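Local structure of DR2417 (Deinococcus radiodurans, 4XWW) at residues Glu296-Gly299 against Glu300-Asp303; Met318-Leu321 against Gly322-Phe326. The protein is a metal-dependent ribonuclease of the metallo-beta-lactamase superfamily that probably degrades RNA from the 5' end and takes part in maturing ribosomal RNA. One frame throughout, in Å; residues are numbered along the deposited sequence.

Contacts 1 and 2 are two local pieces of the beta-CASP domain, met in series along the chain on the same side of its centre. Contact 1 (296-303) leaves the short helix 295-298 and leads to strand 306-310; contact 2 (318-326) covers the short helix 320-326 that follows that strand, with the two residues leading into it. Their centres lie 20 Å apart and their nearest atoms about 11 Å, so they do not touch. Contact 2 meets the bound RNA directly, and the side chain of Met318 is about 13 Å from a bound manganese ion. Contact 1 stays at the surface, its nearest atom about 11 Å from the nucleic acid and away from the known metal and nucleotide sites.

Contact 1: residues Glu296-Gly299 against Glu300-Asp303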
loop_
_atom_site.group_PDB
_atom_site.type_symbol
_atom_site.label_atom_id
_atom_site.label_comp_id
_atom_site.label_asym_id
_atom_site.label_seq_id
_atom_site.Cartn_x
_atom_site.Cartn_y
_atom_site.Cartn_z
ATOM N N GLU A 296 -30.428 -10.372 14.970
ATOM C CA GLU A 296 -31.753 -10.073 15.498
ATOM C C GLU A 296 -31.883 -10.582 16.931
ATOM O O GLU A 296 -32.397 -9.884 17.804
ATOM C CB GLU A 296 -32.835 -10.683 14.606
ATOM C CG GLU A 296 -32.967 -10.004 13.251
ATOM C CD GLU A 296 -32.104 -10.638 12.162
ATOM O OE1 GLU A 296 -31.204 -11.458 12.469
ATOM O OE2 GLU A 296 -32.336 -10.307 10.984
ATOM N N GLU A 297 -31.375 -11.783 17.173
ATOM C CA GLU A 297 -31.497 -12.430 18.476
ATOM C C GLU A 297 -30.682 -11.730 19.574
ATOM O O GLU A 297 -31.131 -11.650 20.717
ATOM C CB GLU A 297 -31.091 -13.905 18.354
ATOM C CG GLU A 297 -32.086 -14.696 17.496
ATOM C CD GLU A 297 -31.689 -16.142 17.230
ATOM O OE1 GLU A 297 -30.485 -16.472 17.244
ATOM O OE2 GLU A 297 -32.614 -16.944 17.011
ATOM N N VAL A 298 -29.498 -11.225 19.239
ATOM C CA VAL A 298 -28.684 -10.538 20.252
ATOM C C VAL A 298 -29.167 -9.134 20.519
ATOM O O VAL A 298 -28.827 -8.541 21.534
ATOM C CB VAL A 298 -27.209 -10.461 19.883
ATOM C CG1 VAL A 298 -26.642 -11.839 19.773
ATOM C CG2 VAL A 298 -26.978 -9.617 18.613
ATOM N N GLY A 299 -29.976 -8.606 19.609
ATOM C CA GLY A 299 -30.588 -7.311 19.806
ATOM C C GLY A 299 -31.512 -7.325 21.006
ATOM O O GLY A 299 -31.854 -6.275 21.543
ATOM N N GLU A 300 -31.917 -8.522 21.424
ATOM C CA GLU A 300 -32.751 -8.698 22.611
ATOM C C GLU A 300 -31.957 -8.543 23.900
ATOM O O GLU A 300 -32.534 -8.348 24.963
ATOM C CB GLU A 300 -33.405 -10.087 22.598
ATOM C CG GLU A 300 -34.315 -10.324 21.429
ATOM C CD GLU A 300 -35.759 -10.077 21.789
ATOM O OE1 GLU A 300 -36.114 -10.241 22.978
ATOM O OE2 GLU A 300 -36.540 -9.712 20.888
ATOM N N LEU A 301 -30.637 -8.657 23.790
ATOM C CA LEU A 301 -29.732 -8.653 24.934
ATOM C C LEU A 301 -29.155 -7.264 25.253
ATOM O O LEU A 301 -29.241 -6.347 24.439
ATOM C CB LEU A 301 -28.588 -9.636 24.671
ATOM C CG LEU A 301 -28.955 -11.063 24.235
ATOM C CD1 LEU A 301 -27.699 -11.918 24.013
ATOM C CD2 LEU A 301 -29.864 -11.678 25.261
ATOM N N GLN A 302 -28.582 -7.105 26.443
ATOM C CA GLN A 302 -27.902 -5.857 26.782
ATOM C C GLN A 302 -26.588 -5.796 26.022
ATOM O O GLN A 302 -26.012 -6.827 25.704
ATOM C CB GLN A 302 -27.646 -5.744 28.282
ATOM C CG GLN A 302 -28.895 -5.837 29.120
ATOM C CD GLN A 302 -29.945 -4.828 28.703
ATOM O OE1 GLN A 302 -30.928 -5.183 28.047
ATOM N NE2 GLN A 302 -29.753 -3.564 29.090
ATOM N N ASP A 303 -26.118 -4.583 25.754
ATOM C CA ASP A 303 -24.908 -4.381 24.957
ATOM C C ASP A 303 -23.721 -5.224 25.432
ATOM O O ASP A 303 -23.019 -5.852 24.623
ATOM C CB ASP A 303 -24.522 -2.890 24.964
ATOM C CG ASP A 303 -25.450 -2.033 24.108
ATOM O OD1 ASP A 303 -26.262 -2.605 23.350
ATOM O OD2 ASP A 303 -25.379 -0.778 24.209
#
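Glu300 lays the aliphatic start of its side chain against the carbonyl of Glu297, near the end of the short helix 295-298. Its CB stands 3.3 Å from Glu297 O, and its CG is 3.5 Å from the same oxygen. CG lies beside the backbone N of Glu300 and anti to its carbonyl carbon (chi1 -62°), which brings it back over the preceding residues, whereas the bend at chi2 (-97°) leads the carboxylate away from them. The backbone adds a weak hydrogen bond, Glu300 N to Glu297 O, at 3.3 Å. Next along the chain, Leu301 N donates to Val298 O over 2.9 Å. This bond closes a type I beta turn from Val298 to Leu301, whose two middle residues have helix-like backbone angles; through it the chain leaves the helix and starts toward strand 306-310 of the parallel sheet in the beta-CASP domain. The turn's donor stands well above the carbonyl plane of Val298, 63° out of it, and does not lie on a lone pair. Leu301 also sets its CB 3.3 Å from Val298 O, and its branch runs on beside Val298, where Leu301 CD1 and Val298 CG1 form a loose apolar contact at 4.4 Å. Both side chains also pack on Leu293 and Val306; Val298, which is buried, further meets Phe308 and Val267, so the apolar side of the turn rests on strands 306-310 and 265-269. The acidic residues of the helix are held by other partners: Glu296 OE2 forms a salt bridge with Lys331 NZ, and Glu297 OE1 accepts a hydrogen bond from Thr294 N.

Contact 2: residues Met318-Leu321 against Gly322-Phe326; sequences MAVL and GRLAF. With nucleotides of chain C.
Arg323 reaches back along the start of its helix and donates from NH1 to Met318 O at 2.7 Å. The oxygen lies at the guanidinium edge, practically in its plane, but the bond bends to 133° at the hydrogen, and NH1 stands 40° out of the carbonyl plane. A turn at chi3 (-53°) folds the arginine toward Met318. One face of the guanidinium then meets the ribose of U7 of chain C, with C3' offset toward the rim; Val320 CA lies over the opposite face. The fit to the ribose is too tight in the model for its exact spacing to be relied on.

Further along the RNA, Ala319 CB is 3.3 Å from O3' of U5 of chain C, and Met318 O comes within 3.4 Å of C5' of U6 of chain C, bringing the N-terminal end of the helix against the sugar-phosphate backbone. Ala319 is the N-cap residue, and its carbonyl O accepts a hydrogen bond from Arg323 N at 3.0 Å. The i to i+4 pattern continues with Leu324 N to Val320 O and Ala325 N to Leu321 O. The Val320 and Leu324 side chains lie side by side, pointing the same way, with CG1 of Val320 3.8 Å from CD1 of Leu324. Thr311 OG1 receives a hydrogen bond from Val320 N, tying the first turn to the loop just after strand 306-310. Leu321 packs on strands 240-243 and 339-342 and, with Ala325, on Ile357 of helix 351-364, while Leu324 meets Phe241 of strand 240-243.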
loop_
_atom_site.group_PDB
_atom_site.type_symbol
_atom_site.label_atom_id
_atom_site.label_comp_id
_atom_site.label_asym_id
_atom_site.label_seq_id
_atom_site.Cartn_x
_atom_site.Cartn_y
_atom_site.Cartn_z
ATOM N N MET A 318 -16.810 -4.354 1.118
ATOM C CA MET A 318 -18.099 -5.040 1.102
ATOM C C MET A 318 -18.208 -6.161 2.129
ATOM O O MET A 318 -19.246 -6.819 2.218
ATOM C CB MET A 318 -18.382 -5.603 -0.289
ATOM C CG MET A 318 -18.622 -4.537 -1.326
ATOM S SD MET A 318 -20.033 -3.534 -0.853
ATOM C CE MET A 318 -19.350 -1.890 -1.070
ATOM N N ALA A 319 -17.143 -6.412 2.884
ATOM C CA ALA A 319 -17.246 -7.370 3.976
ATOM C C ALA A 319 -17.952 -6.682 5.132
ATOM O O ALA A 319 -18.297 -5.503 5.040
ATOM C CB ALA A 319 -15.882 -7.890 4.399
ATOM N N VAL A 320 -18.162 -7.410 6.220
ATOM C CA VAL A 320 -19.027 -6.897 7.278
ATOM C C VAL A 320 -18.420 -5.685 7.980
ATOM O O VAL A 320 -19.091 -4.652 8.118
ATOM C CB VAL A 320 -19.364 -8.014 8.302
ATOM C CG1 VAL A 320 -20.015 -7.423 9.543
ATOM C CG2 VAL A 320 -20.289 -9.006 7.649
ATOM N N LEU A 321 -17.165 -5.784 8.394
ATOM C CA LEU A 321 -16.532 -4.653 9.045
ATOM C C LEU A 321 -16.568 -3.408 8.133
ATOM O O LEU A 321 -16.902 -2.314 8.584
ATOM C CB LEU A 321 -15.108 -4.982 9.450
ATOM C CG LEU A 321 -14.447 -3.824 10.190
ATOM C CD1 LEU A 321 -15.185 -3.485 11.490
ATOM C CD2 LEU A 321 -13.006 -4.172 10.440
ATOM N N GLY A 322 -16.242 -3.580 6.853
ATOM C CA GLY A 322 -16.343 -2.478 5.904
ATOM C C GLY A 322 -17.698 -1.814 5.875
ATOM O O GLY A 322 -17.808 -0.585 5.930
ATOM N N ARG A 323 -18.753 -2.612 5.813
ATOM C CA ARG A 323 -20.075 -2.027 5.772
ATOM C C ARG A 323 -20.432 -1.348 7.098
ATOM O O ARG A 323 -21.056 -0.290 7.097
ATOM C CB ARG A 323 -21.107 -3.079 5.392
ATOM C CG ARG A 323 -20.772 -3.730 4.066
ATOM C CD ARG A 323 -21.988 -4.297 3.398
ATOM N NE ARG A 323 -22.732 -5.192 4.276
ATOM C CZ ARG A 323 -22.433 -6.474 4.470
ATOM N NH1 ARG A 323 -21.389 -7.017 3.856
ATOM N NH2 ARG A 323 -23.178 -7.212 5.281
ATOM N N LEU A 324 -20.026 -1.940 8.218
ATOM C CA LEU A 324 -20.219 -1.300 9.524
ATOM C C LEU A 324 -19.510 0.055 9.592
ATOM O O LEU A 324 -20.097 1.042 10.057
ATOM C CB LEU A 324 -19.716 -2.219 10.651
ATOM C CG LEU A 324 -20.533 -3.484 10.891
ATOM C CD1 LEU A 324 -19.819 -4.382 11.879
ATOM C CD2 LEU A 324 -21.897 -3.102 11.401
ATOM N N ALA A 325 -18.267 0.090 9.106
ATOM C CA ALA A 325 -17.421 1.281 9.160
ATOM C C ALA A 325 -17.985 2.392 8.286
ATOM O O ALA A 325 -17.849 3.576 8.600
ATOM C CB ALA A 325 -15.999 0.947 8.737
ATOM N N PHE A 326 -18.613 2.011 7.179
ATOM C CA PHE A 326 -19.114 3.022 6.254
ATOM C C PHE A 326 -20.580 3.353 6.479
ATOM O O PHE A 326 -21.148 4.189 5.774
ATOM C CB PHE A 326 -18.875 2.574 4.813
ATOM C CG PHE A 326 -17.426 2.618 4.417
ATOM C CD1 PHE A 326 -16.787 3.833 4.232
ATOM C CD2 PHE A 326 -16.695 1.455 4.257
ATOM C CE1 PHE A 326 -15.453 3.884 3.884
ATOM C CE2 PHE A 326 -15.365 1.497 3.912
ATOM C CZ PHE A 326 -14.744 2.715 3.722
ATOM P P U C 7 -22.753 -10.939 0.374
ATOM O OP1 U C 7 -22.506 -11.472 1.735
ATOM O OP2 U C 7 -23.189 -11.860 -0.703
ATOM O "O5'" U C 7 -23.808 -9.751 0.472
ATOM C "C5'" U C 7 -23.672 -8.722 1.466
ATOM C "C4'" U C 7 -23.961 -7.369 0.859
ATOM O "O4'" U C 7 -25.100 -7.477 -0.038
ATOM C "C3'" U C 7 -24.328 -6.277 1.856
ATOM O "O3'" U C 7 -23.924 -5.003 1.366
ATOM C "C2'" U C 7 -25.847 -6.378 1.903
ATOM O "O2'" U C 7 -26.469 -5.183 2.324
ATOM C "C1'" U C 7 -26.167 -6.672 0.438
ATOM N N1 U C 7 -27.442 -7.382 0.228
ATOM C C2 U C 7 -28.549 -6.921 0.916
ATOM O O2 U C 7 -28.507 -5.973 1.682
ATOM N N3 U C 7 -29.708 -7.614 0.673
ATOM C C4 U C 7 -29.877 -8.692 -0.169
ATOM O O4 U C 7 -30.990 -9.209 -0.277
ATOM C C5 U C 7 -28.689 -9.106 -0.848
ATOM C C6 U C 7 -27.542 -8.450 -0.638
ATOM P P U C 6 -17.801 -11.580 3.375
ATOM O OP1 U C 6 -18.577 -10.789 4.366
ATOM O OP2 U C 6 -17.637 -13.053 3.534
ATOM O "O5'" U C 6 -18.454 -11.360 1.935
ATOM C "C5'" U C 6 -18.553 -10.072 1.348
ATOM C "C4'" U C 6 -18.978 -10.166 -0.095
ATOM O "O4'" U C 6 -17.967 -10.876 -0.858
ATOM C "C3'" U C 6 -20.252 -10.956 -0.347
ATOM O "O3'" U C 6 -21.428 -10.204 -0.116
ATOM C "C2'" U C 6 -20.081 -11.419 -1.787
ATOM O "O2'" U C 6 -20.355 -10.359 -2.692
ATOM C "C1'" U C 6 -18.582 -11.704 -1.826
ATOM N N1 U C 6 -18.282 -13.124 -1.511
ATOM C C2 U C 6 -18.299 -14.026 -2.559
ATOM O O2 U C 6 -18.539 -13.698 -3.708
ATOM N N3 U C 6 -18.020 -15.329 -2.214
ATOM C C4 U C 6 -17.735 -15.818 -0.955
ATOM O O4 U C 6 -17.505 -17.021 -0.805
ATOM C C5 U C 6 -17.740 -14.826 0.077
ATOM C C6 U C 6 -18.007 -13.552 -0.232
ATOM P P U C 5 -11.708 -13.969 4.651
ATOM O OP1 U C 5 -10.680 -12.940 4.918
ATOM O OP2 U C 5 -12.431 -14.591 5.779
ATOM O "O5'" U C 5 -12.789 -13.347 3.664
ATOM C "C5'" U C 5 -13.594 -12.242 4.099
ATOM C "C4'" U C 5 -13.977 -11.366 2.933
ATOM O "O4'" U C 5 -13.145 -11.662 1.778
ATOM C "C3'" U C 5 -15.387 -11.553 2.404
ATOM O "O3'" U C 5 -16.360 -10.922 3.225
ATOM C "C2'" U C 5 -15.268 -10.940 1.018
ATOM O "O2'" U C 5 -15.256 -9.529 1.040
ATOM C "C1'" U C 5 -13.898 -11.463 0.590
ATOM N N1 U C 5 -13.993 -12.741 -0.130
ATOM C C2 U C 5 -14.288 -12.689 -1.478
ATOM O O2 U C 5 -14.447 -11.641 -2.079
ATOM N N3 U C 5 -14.380 -13.910 -2.094
ATOM C C4 U C 5 -14.222 -15.152 -1.520
ATOM O O4 U C 5 -14.337 -16.162 -2.215
ATOM C C5 U C 5 -13.929 -15.123 -0.119
ATOM C C6 U C 5 -13.834 -13.947 0.514
#